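Local coordinates for uncharacterized protein from DUF364 family (Desulfitobacterium hafniense, PDB 3L5O) that is of unknown function but combines enolase-like and Rossmann-like folds around a site with a possible role in heavy-metal chelation, at residues Glu33-Asp38 / Leu77-Ala82; Asn244-Arg249 / Ile259-Gln264. One frame throughout, in Å; residues are numbered along the deposited sequence.

Contact 1: Glu33-Asp38 / Leu77-Ala82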
loop_
_atom_site.group_PDB
_atom_site.type_symbol
_atom_site.label_atom_id
_atom_site.label_comp_id
_atom_site.label_asym_id
_atom_site.label_seq_id
_atom_site.Cartn_x
_atom_site.Cartn_y
_atom_site.Cartn_z
ATOM N N GLU A 33 -21.349 3.803 -1.900
ATOM C CA GLU A 33 -21.740 4.771 -0.872
ATOM C C GLU A 33 -22.201 4.206 0.454
ATOM O O GLU A 33 -22.063 4.860 1.487
ATOM C CB GLU A 33 -22.918 5.558 -1.379
ATOM C CG GLU A 33 -22.492 6.823 -2.015
ATOM C CD GLU A 33 -23.685 7.659 -2.235
ATOM O OE1 GLU A 33 -24.424 7.304 -3.155
ATOM O OE2 GLU A 33 -23.874 8.592 -1.431
ATOM N N ASP A 34 -22.792 3.014 0.393
ATOM C CA ASP A 34 -23.361 2.345 1.559
ATOM C C ASP A 34 -22.331 2.131 2.673
ATOM O O ASP A 34 -22.701 2.060 3.848
ATOM C CB ASP A 34 -23.940 0.987 1.143
ATOM C CG ASP A 34 -25.199 1.110 0.263
ATOM O OD1 ASP A 34 -25.699 2.243 0.024
ATOM O OD2 ASP A 34 -25.769 0.101 -0.232
ATOM N N PHE A 35 -21.051 2.043 2.304
ATOM C CA PHE A 35 -19.988 1.789 3.276
ATOM C C PHE A 35 -19.668 3.031 4.088
ATOM O O PHE A 35 -19.341 4.080 3.507
ATOM C CB PHE A 35 -18.717 1.305 2.579
ATOM C CG PHE A 35 -18.824 -0.085 2.030
ATOM C CD1 PHE A 35 -19.585 -0.341 0.886
ATOM C CD2 PHE A 35 -18.198 -1.143 2.659
ATOM C CE1 PHE A 35 -19.713 -1.621 0.384
ATOM C CE2 PHE A 35 -18.324 -2.427 2.160
ATOM C CZ PHE A 35 -19.092 -2.662 1.019
ATOM N N LEU A 36 -19.700 2.897 5.421
ATOM C CA LEU A 36 -19.375 4.008 6.330
ATOM C C LEU A 36 -18.100 3.788 7.078
ATOM O O LEU A 36 -17.639 2.646 7.187
ATOM C CB LEU A 36 -20.510 4.217 7.347
ATOM C CG LEU A 36 -21.931 4.254 6.799
ATOM C CD1 LEU A 36 -22.931 4.342 7.940
ATOM C CD2 LEU A 36 -22.115 5.434 5.852
ATOM N N VAL A 37 -17.488 4.893 7.529
ATOM C CA VAL A 37 -16.357 4.866 8.464
ATOM C C VAL A 37 -16.975 4.558 9.816
ATOM O O VAL A 37 -17.622 5.425 10.413
ATOM C CB VAL A 37 -15.635 6.251 8.531
ATOM C CG1 VAL A 37 -14.472 6.236 9.518
ATOM C CG2 VAL A 37 -15.133 6.687 7.149
ATOM N N ASP A 38 -16.863 3.312 10.270
ATOM C CA ASP A 38 -17.471 2.917 11.561
ATOM C C ASP A 38 -16.517 3.049 12.758
ATOM O O ASP A 38 -16.951 3.130 13.910
ATOM C CB ASP A 38 -18.053 1.501 11.470
ATOM C CG ASP A 38 -19.188 1.431 10.482
ATOM O OD1 ASP A 38 -20.077 2.317 10.553
ATOM O OD2 ASP A 38 -19.254 0.580 9.579
ATOM N N LEU A 77 -19.189 9.162 8.263
ATOM C CA LEU A 77 -19.278 9.584 6.873
ATOM C C LEU A 77 -19.152 8.379 5.987
ATOM O O LEU A 77 -18.572 7.377 6.374
ATOM C CB LEU A 77 -18.162 10.595 6.524
ATOM C CG LEU A 77 -18.342 12.001 7.130
ATOM C CD1 LEU A 77 -17.228 12.931 6.662
ATOM C CD2 LEU A 77 -19.665 12.569 6.788
ATOM N N PRO A 78 -19.669 8.474 4.775
ATOM C CA PRO A 78 -19.355 7.472 3.763
ATOM C C PRO A 78 -17.877 7.273 3.608
ATOM O O PRO A 78 -17.068 8.205 3.537
ATOM C CB PRO A 78 -19.965 8.059 2.483
ATOM C CG PRO A 78 -21.097 8.852 2.977
ATOM C CD PRO A 78 -20.595 9.496 4.252
ATOM N N LEU A 79 -17.522 6.005 3.536
ATOM C CA LEU A 79 -16.177 5.596 3.271
ATOM C C LEU A 79 -15.625 6.259 2.012
ATOM O O LEU A 79 -14.449 6.633 1.949
ATOM C CB LEU A 79 -16.175 4.072 3.130
ATOM C CG LEU A 79 -14.949 3.277 3.497
ATOM C CD1 LEU A 79 -14.549 3.522 4.967
ATOM C CD2 LEU A 79 -15.250 1.808 3.233
ATOM N N ARG A 80 -16.463 6.429 1.002
ATOM C CA ARG A 80 -15.979 7.041 -0.231
ATOM C C ARG A 80 -15.660 8.527 -0.063
ATOM O O ARG A 80 -14.796 9.058 -0.756
ATOM C CB ARG A 80 -16.971 6.843 -1.358
ATOM C CG ARG A 80 -16.389 7.277 -2.677
ATOM C CD ARG A 80 -17.217 6.903 -3.868
ATOM N NE ARG A 80 -18.545 7.488 -3.842
ATOM C CZ ARG A 80 -19.536 7.073 -4.617
ATOM N NH1 ARG A 80 -19.347 6.055 -5.458
ATOM N NH2 ARG A 80 -20.720 7.672 -4.557
ATOM N N VAL A 81 -16.364 9.194 0.846
ATOM C CA VAL A 81 -16.092 10.606 1.146
ATOM C C VAL A 81 -14.739 10.717 1.896
ATOM O O VAL A 81 -13.872 11.494 1.511
ATOM C CB VAL A 81 -17.254 11.269 1.915
ATOM C CG1 VAL A 81 -16.889 12.682 2.327
ATOM C CG2 VAL A 81 -18.516 11.302 1.053
ATOM N N ALA A 82 -14.577 9.931 2.946
ATOM C CA ALA A 82 -13.315 9.823 3.664
ATOM C C ALA A 82 -12.110 9.422 2.751
ATOM O O ALA A 82 -11.016 9.873 2.974
ATOM C CB ALA A 82 -13.434 8.813 4.786
HETATM O O HOH W 1 -18.884 4.743 0.784
#

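Contact 2: Asn244-Arg249 / Ile259-Gln264. With EDO (1,2-ethanediol), chain F.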
loop_
_atom_site.group_PDB
_atom_site.type_symbol
_atom_site.label_atom_id
_atom_site.label_comp_id
_atom_site.label_asym_id
_atom_site.label_seq_id
_atom_site.Cartn_x
_atom_site.Cartn_y
_atom_site.Cartn_z
ATOM N N ASN A 244 -9.878 -8.163 13.423
ATOM C CA ASN A 244 -10.228 -6.742 13.423
ATOM C C ASN A 244 -9.885 -6.053 14.737
ATOM O O ASN A 244 -9.164 -5.064 14.746
ATOM C CB ASN A 244 -11.732 -6.550 13.137
ATOM C CG ASN A 244 -12.116 -6.855 11.680
ATOM O OD1 ASN A 244 -11.276 -7.275 10.859
ATOM N ND2 ASN A 244 -13.401 -6.632 11.353
ATOM N N ALA A 245 -10.401 -6.591 15.838
ATOM C CA ALA A 245 -10.149 -6.041 17.171
ATOM C C ALA A 245 -8.643 -5.930 17.444
ATOM O O ALA A 245 -8.166 -4.916 17.957
ATOM C CB ALA A 245 -10.846 -6.901 18.250
ATOM N N ARG A 246 -7.895 -6.947 17.029
ATOM C CA ARG A 246 -6.467 -7.001 17.289
ATOM C C ARG A 246 -5.686 -6.009 16.460
ATOM O O ARG A 246 -4.765 -5.383 16.963
ATOM C CB ARG A 246 -5.920 -8.405 17.048
ATOM C CG ARG A 246 -4.472 -8.531 17.439
ATOM C CD ARG A 246 -3.891 -9.913 17.319
ATOM N NE ARG A 246 -2.480 -9.898 17.700
ATOM C CZ ARG A 246 -1.804 -10.952 18.125
ATOM N NH1 ARG A 246 -2.398 -12.134 18.236
ATOM N NH2 ARG A 246 -0.526 -10.825 18.456
ATOM N N ALA A 247 -6.042 -5.880 15.186
ATOM C CA ALA A 247 -5.442 -4.889 14.299
ATOM C C ALA A 247 -5.491 -3.487 14.908
ATOM O O ALA A 247 -4.535 -2.746 14.816
ATOM C CB ALA A 247 -6.149 -4.906 12.948
ATOM N N PHE A 248 -6.610 -3.136 15.521
ATOM C CA PHE A 248 -6.758 -1.837 16.192
ATOM C C PHE A 248 -5.900 -1.723 17.449
ATOM O O PHE A 248 -5.321 -0.673 17.706
ATOM C CB PHE A 248 -8.216 -1.557 16.533
ATOM C CG PHE A 248 -8.995 -0.895 15.408
ATOM C CD1 PHE A 248 -9.475 -1.642 14.331
ATOM C CD2 PHE A 248 -9.241 0.474 15.434
ATOM C CE1 PHE A 248 -10.205 -1.031 13.299
ATOM C CE2 PHE A 248 -9.963 1.082 14.425
ATOM C CZ PHE A 248 -10.444 0.325 13.341
ATOM N N ARG A 249 -5.808 -2.801 18.219
ATOM C CA ARG A 249 -4.933 -2.819 19.387
ATOM C C ARG A 249 -3.524 -2.482 18.970
ATOM O O ARG A 249 -2.902 -1.610 19.551
ATOM C CB ARG A 249 -4.995 -4.167 20.112
ATOM C CG ARG A 249 -6.380 -4.465 20.695
ATOM C CD ARG A 249 -6.414 -5.556 21.766
ATOM N NE ARG A 249 -6.272 -6.913 21.220
ATOM C CZ ARG A 249 -7.286 -7.693 20.826
ATOM N NH1 ARG A 249 -8.552 -7.282 20.905
ATOM N NH2 ARG A 249 -7.026 -8.910 20.348
ATOM N N ILE A 259 2.007 -5.361 12.670
ATOM C CA ILE A 259 0.618 -5.514 12.215
ATOM C C ILE A 259 0.339 -6.895 11.618
ATOM O O ILE A 259 -0.799 -7.357 11.620
ATOM C CB ILE A 259 0.275 -4.422 11.181
ATOM C CG1 ILE A 259 -1.252 -4.293 10.975
ATOM C CG2 ILE A 259 0.991 -4.699 9.843
ATOM C CD1 ILE A 259 -2.084 -4.095 12.262
ATOM N N TYR A 260 1.385 -7.554 11.121
ATOM C CA TYR A 260 1.236 -8.850 10.462
ATOM C C TYR A 260 0.658 -9.940 11.346
ATOM O O TYR A 260 0.076 -10.887 10.846
ATOM C CB TYR A 260 2.570 -9.306 9.853
ATOM C CG TYR A 260 3.043 -8.395 8.747
ATOM C CD1 TYR A 260 2.445 -8.434 7.484
ATOM C CD2 TYR A 260 4.064 -7.470 8.969
ATOM C CE1 TYR A 260 2.866 -7.586 6.464
ATOM C CE2 TYR A 260 4.492 -6.620 7.951
ATOM C CZ TYR A 260 3.891 -6.683 6.704
ATOM O OH TYR A 260 4.323 -5.841 5.708
ATOM N N SER A 261 0.805 -9.791 12.659
ATOM C CA SER A 261 0.185 -10.699 13.632
ATOM C C SER A 261 -1.336 -10.778 13.532
ATOM O O SER A 261 -1.941 -11.783 13.930
ATOM C CB SER A 261 0.549 -10.259 15.052
ATOM O OG SER A 261 1.954 -10.229 15.198
ATOM N N ALA A 262 -1.945 -9.701 13.036
ATOM C CA ALA A 262 -3.403 -9.588 12.960
ATOM C C ALA A 262 -3.997 -10.069 11.631
ATOM O O ALA A 262 -5.193 -9.881 11.394
ATOM C CB ALA A 262 -3.826 -8.141 13.217
ATOM N N GLY A 263 -3.180 -10.678 10.769
ATOM C CA GLY A 263 -3.691 -11.240 9.532
ATOM C C GLY A 263 -2.701 -12.003 8.675
ATOM O O GLY A 263 -1.777 -12.612 9.171
ATOM N N GLN A 264 -2.902 -11.926 7.370
ATOM C CA GLN A 264 -2.262 -12.793 6.393
ATOM C C GLN A 264 -1.868 -11.965 5.169
ATOM O O GLN A 264 -2.634 -11.123 4.733
ATOM C CB GLN A 264 -3.290 -13.857 5.999
ATOM C CG GLN A 264 -2.961 -14.774 4.827
ATOM C CD GLN A 264 -4.059 -15.820 4.602
ATOM O OE1 GLN A 264 -5.164 -15.699 5.148
ATOM N NE2 GLN A 264 -3.757 -16.845 3.803
HETATM C C1 EDO F . 3.030 -7.276 1.866
HETATM O O1 EDO F . 2.739 -6.961 3.219
HETATM C C2 EDO F . 3.148 -8.772 1.609
HETATM O O2 EDO F . 2.190 -9.269 0.674
#

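Contact 1: Glu33-Asp38 / Leu77-Ala82
Val37, Leu79 and Glu33 give up most surface here, where the loop before strand 39-42 crosses the start of helix 79-83. CG2 of Val37 does the touching: placed anti to the carbonyl carbon, it sits 3.6 Å from CB of Ala82 and also meets CD1 of Leu79. A beta-branched residue suits this buried place, since one methyl can reach the helix close to the backbone. The other branch of Leu79, CD2, lies 3.6 Å from CB of Phe35, while the Phe35 ring leads away to meet Tyr104 edge-to-face; Leu79 itself continues the packing onto Ala100 and Ala103 of helix 91-105.

Two backbone hydrogen bonds frame Pro78, which is bridged to Leu36 and occupies the N-cap position. Val37 N donates to Leu77 O over 2.9 Å, and Leu79 N donates to Phe35 O over 2.6 Å. Water 1 donates to the same Phe35 O and accepts from Arg80 N at 3.0 Å, so this carbonyl serves two N-H groups of the first helical turn, one directly and one through water.

At the exposed end, the bend of Arg80 at chi3 (60°) brings NH2 within 3.2 Å of CG of Glu33. The carboxylate and guanidinium planes are nearly parallel, 14° apart, yet the salt bridge from Glu33 OE1 to Arg80 NH2 is long, 4.0 Å. The chemistry thus implies that directed backbone bonds and apolar packing hold the loop to the helix start, with the outer ion pair probably adding little.

Contact 2: Asn244-Arg249 / Ile259-Gln264
The guanidinium of Arg246 has Ser261 over one face, CB of the serine lying 3.6 Å from NH2; this is a packing contact, and Ser261 OG makes a weak hydrogen bond to Lys258 O instead. On the far side of the turn, the Tyr260 ring has CG2 of Ile259 over one face, offset toward the rim, and at its edge, in plane, stands O1 of an ethanediol, probably from the crystallisation liquor and hydrogen-bonded to Tyr260 OH at 3.2 Å. With CG anti to the backbone N (chi1 -174°) and the chain extended as far as NE, Arg246 reaches from helix 244-251 to the 3-10 turn 259-262. Its NH2 also has a long, weak ion pair with Glu255. Were the side chain cut back to an alanine here, Ser261 would probably lose the flat group packed on it, and Glu255 its weak, distant partner.

Deeper in, small residues let the backbones come close: the CA atoms of Ala247 and Ala262 are 5.3 Å apart. CB of Ala262 rests 3.7 Å from Ala247 N and 4.0 Å from Ala247 CB. Ile259 adds its CD1, 3.8 Å from Ala247 O, and carries the apolar packing on to Ile250 and Val251 of the same helix. The arrangement is a helix packed against the turn that leads into strand 263-269, the antiparallel edge strand of the mixed sheet, consistent with the Rossmann-like part of the protein.

How the contacts relate
Contact 1 is complete in the chain before contact 2 begins; their centres lie 21 Å apart, and the nearest atoms stay about 7 Å from each other. Contact 1 belongs to the N-terminal part of the chain and contact 2 to the C-terminal part. Contact 1 lies beside the three-stranded antiparallel sheet, its loop running into strand 39-42, whereas contact 2 adjoins the edge of the seven-stranded mixed sheet. The two regions nevertheless meet: from helix 244-251, Phe248 touches strand 39-42 and Asn244 touches strand 54-59, while Ile259 reaches Leu57. Contact 2 therefore sits where the C-terminal part packs on the smaller sheet, and contact 1 lies farther out.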